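Local coordinates for protein endoglucanase A (Clostridium acetobutylicum, PDB 3IK2) that probably hydrolyses internal beta-1,4-glucosidic bonds of cellulose and related glucans, as a family 44 glycoside hydrolase with a TIM-like barrel, at residues Lys127-Glu132 with Gly148-Asp153. Residues are numbered along the deposited sequence; the frame is centred on the assembly and turned at random.
Sequences KWKKVE and GSVYMD. With CA (calcium ion), chain C.
K130 and E132 pair with G148, V150 and M152 through a parallel ladder of four backbone hydrogen bonds. K130 N donates to G148 O and K130 O receives V150 N; E132 N then reaches V150 O at 2.9 Å, almost straight (172°), and E132 O takes M152 N at 3.0 Å. This last bond uses the first residue of helix 152-163, just past the N-cap Y151, so the ladder runs directly into the helix start. Strand 128-132 is the middle of a three-stranded sheet, with 108-110 antiparallel on its other edge; the sheet lies in the excursion between barrel strands 99-103 and 174-177.

V131 and V150 share one face. V131 CG1, anti to the backbone N (chi1 177°), meets M152 CG at 3.9 Å, and V150 CG2 touches the aliphatic CB of K129. V109 of strand 108-110 touches both valines.

On the opposite face E132 lies alongside Y151, E132 CB 3.8 Å from ring atom CD1. E132 OE1 receives K130 NZ at 3.2 Å from above the carboxylate plane in a salt bridge within the strand. A water donates to the same OE1.

S149 O binds calcium at 2.3 Å, with two waters, E48, D144 and D147 among the other ligands; K129 NZ hydrogen-bonds D147 O. Edge strand 149-151 thus spends V150 N and O on the neighbouring strand and S149 O on calcium, coupling metal site to sheet.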
loop_
_atom_site.group_PDB
_atom_site.type_symbol
_atom_site.label_atom_id
_atom_site.label_comp_id
_atom_site.label_asym_id
_atom_site.label_seq_id
_atom_site.Cartn_x
_atom_site.Cartn_y
_atom_site.Cartn_z
ATOM N N LYS A 127 -4.441 -32.577 -4.834
ATOM C CA LYS A 127 -4.947 -31.404 -4.116
ATOM C C LYS A 127 -4.550 -30.069 -4.786
ATOM O O LYS A 127 -5.055 -29.008 -4.404
ATOM C CB LYS A 127 -4.419 -31.423 -2.679
ATOM C CG LYS A 127 -5.400 -31.985 -1.653
ATOM C CD LYS A 127 -5.466 -33.478 -1.699
ATOM C CE LYS A 127 -6.789 -33.996 -1.203
ATOM N NZ LYS A 127 -7.347 -33.280 -0.041
ATOM N N TRP A 128 -3.666 -30.153 -5.784
ATOM C CA TRP A 128 -3.025 -29.014 -6.412
ATOM C C TRP A 128 -3.049 -29.081 -7.940
ATOM O O TRP A 128 -2.875 -30.158 -8.552
ATOM C CB TRP A 128 -1.577 -28.926 -5.924
ATOM C CG TRP A 128 -1.500 -28.751 -4.417
ATOM C CD1 TRP A 128 -1.190 -29.709 -3.490
ATOM C CD2 TRP A 128 -1.794 -27.559 -3.671
ATOM N NE1 TRP A 128 -1.277 -29.188 -2.213
ATOM C CE2 TRP A 128 -1.629 -27.871 -2.293
ATOM C CE3 TRP A 128 -2.192 -26.267 -4.025
ATOM C CZ2 TRP A 128 -1.823 -26.920 -1.267
ATOM C CZ3 TRP A 128 -2.417 -25.314 -2.983
ATOM C CH2 TRP A 128 -2.226 -25.657 -1.633
ATOM N N LYS A 129 -3.294 -27.927 -8.554
ATOM C CA LYS A 129 -3.061 -27.734 -9.982
ATOM C C LYS A 129 -1.745 -26.983 -10.163
ATOM O O LYS A 129 -1.425 -26.082 -9.388
ATOM C CB LYS A 129 -4.211 -26.939 -10.608
ATOM C CG LYS A 129 -5.587 -27.600 -10.492
ATOM C CD LYS A 129 -5.716 -28.927 -11.292
ATOM C CE LYS A 129 -7.103 -29.571 -11.095
ATOM N NZ LYS A 129 -7.324 -30.874 -11.831
ATOM N N LYS A 130 -0.961 -27.386 -11.153
ATOM C CA LYS A 130 0.281 -26.704 -11.517
ATOM C C LYS A 130 0.017 -25.359 -12.200
ATOM O O LYS A 130 -0.734 -25.300 -13.186
ATOM C CB LYS A 130 1.009 -27.560 -12.563
ATOM C CG LYS A 130 2.266 -28.239 -12.172
ATOM C CD LYS A 130 3.360 -27.249 -11.815
ATOM C CE LYS A 130 4.763 -27.750 -12.198
ATOM N NZ LYS A 130 5.331 -26.848 -13.243
ATOM N N VAL A 131 0.705 -24.312 -11.737
ATOM C CA VAL A 131 0.770 -23.036 -12.439
ATOM C C VAL A 131 1.797 -23.115 -13.565
ATOM O O VAL A 131 2.928 -23.571 -13.353
ATOM C CB VAL A 131 1.168 -21.821 -11.463
ATOM C CG1 VAL A 131 1.318 -20.477 -12.224
ATOM C CG2 VAL A 131 0.191 -21.687 -10.314
ATOM N N GLU A 132 1.393 -22.662 -14.748
ATOM C CA GLU A 132 2.307 -22.326 -15.834
ATOM C C GLU A 132 2.043 -20.900 -16.251
ATOM O O GLU A 132 0.898 -20.449 -16.221
ATOM C CB GLU A 132 2.082 -23.228 -17.046
ATOM C CG GLU A 132 2.134 -24.711 -16.755
ATOM C CD GLU A 132 3.537 -25.210 -16.480
ATOM O OE1 GLU A 132 3.646 -26.259 -15.839
ATOM O OE2 GLU A 132 4.531 -24.553 -16.865
ATOM N N GLY A 148 -4.517 -30.755 -15.238
ATOM C CA GLY A 148 -3.708 -30.588 -14.033
ATOM C C GLY A 148 -3.010 -29.240 -13.876
ATOM O O GLY A 148 -2.157 -29.065 -12.988
ATOM N N SER A 149 -3.379 -28.290 -14.725
ATOM C CA SER A 149 -2.657 -27.036 -14.884
ATOM C C SER A 149 -3.573 -25.843 -14.961
ATOM O O SER A 149 -4.721 -25.965 -15.342
ATOM C CB SER A 149 -1.809 -27.069 -16.148
ATOM O OG SER A 149 -0.716 -27.939 -15.976
ATOM N N VAL A 150 -3.026 -24.684 -14.624
ATOM C CA VAL A 150 -3.728 -23.403 -14.704
ATOM C C VAL A 150 -2.705 -22.455 -15.365
ATOM O O VAL A 150 -1.504 -22.545 -15.065
ATOM C CB VAL A 150 -4.092 -22.944 -13.272
ATOM C CG1 VAL A 150 -4.289 -21.488 -13.214
ATOM C CG2 VAL A 150 -5.338 -23.717 -12.684
ATOM N N TYR A 151 -3.167 -21.589 -16.270
ATOM C CA TYR A 151 -2.300 -20.726 -17.098
ATOM C C TYR A 151 -2.518 -19.242 -16.801
ATOM O O TYR A 151 -3.638 -18.753 -16.909
ATOM C CB TYR A 151 -2.531 -21.009 -18.611
ATOM C CG TYR A 151 -2.219 -22.445 -18.931
ATOM C CD1 TYR A 151 -0.911 -22.831 -19.285
ATOM C CD2 TYR A 151 -3.194 -23.438 -18.784
ATOM C CE1 TYR A 151 -0.597 -24.169 -19.526
ATOM C CE2 TYR A 151 -2.892 -24.777 -19.026
ATOM C CZ TYR A 151 -1.593 -25.129 -19.393
ATOM O OH TYR A 151 -1.284 -26.443 -19.624
ATOM N N MET A 152 -1.448 -18.542 -16.417
ATOM C CA MET A 152 -1.520 -17.115 -16.108
ATOM C C MET A 152 -1.843 -16.218 -17.302
ATOM O O MET A 152 -2.561 -15.241 -17.152
ATOM C CB MET A 152 -0.266 -16.628 -15.341
ATOM C CG MET A 152 -0.142 -17.266 -13.959
ATOM S SD MET A 152 -1.572 -16.930 -12.904
ATOM C CE MET A 152 -2.394 -18.510 -12.862
ATOM N N ASP A 153 -1.351 -16.547 -18.486
ATOM C CA ASP A 153 -1.695 -15.717 -19.660
ATOM C C ASP A 153 -3.178 -15.804 -19.986
ATOM O O ASP A 153 -3.802 -14.815 -20.349
ATOM C CB ASP A 153 -0.849 -16.061 -20.897
ATOM C CG ASP A 153 -0.921 -17.531 -21.302
ATOM O OD1 ASP A 153 -1.493 -18.408 -20.617
ATOM O OD2 ASP A 153 -0.336 -17.817 -22.339
HETATM CA CA CA C . -6.917 -26.174 -16.079
HETATM O O HOH W 1 1.731 -27.937 -16.030
HETATM O O HOH W 2 -7.168 -27.530 -14.098
HETATM O O HOH W 3 -6.153 -25.690 -18.223
#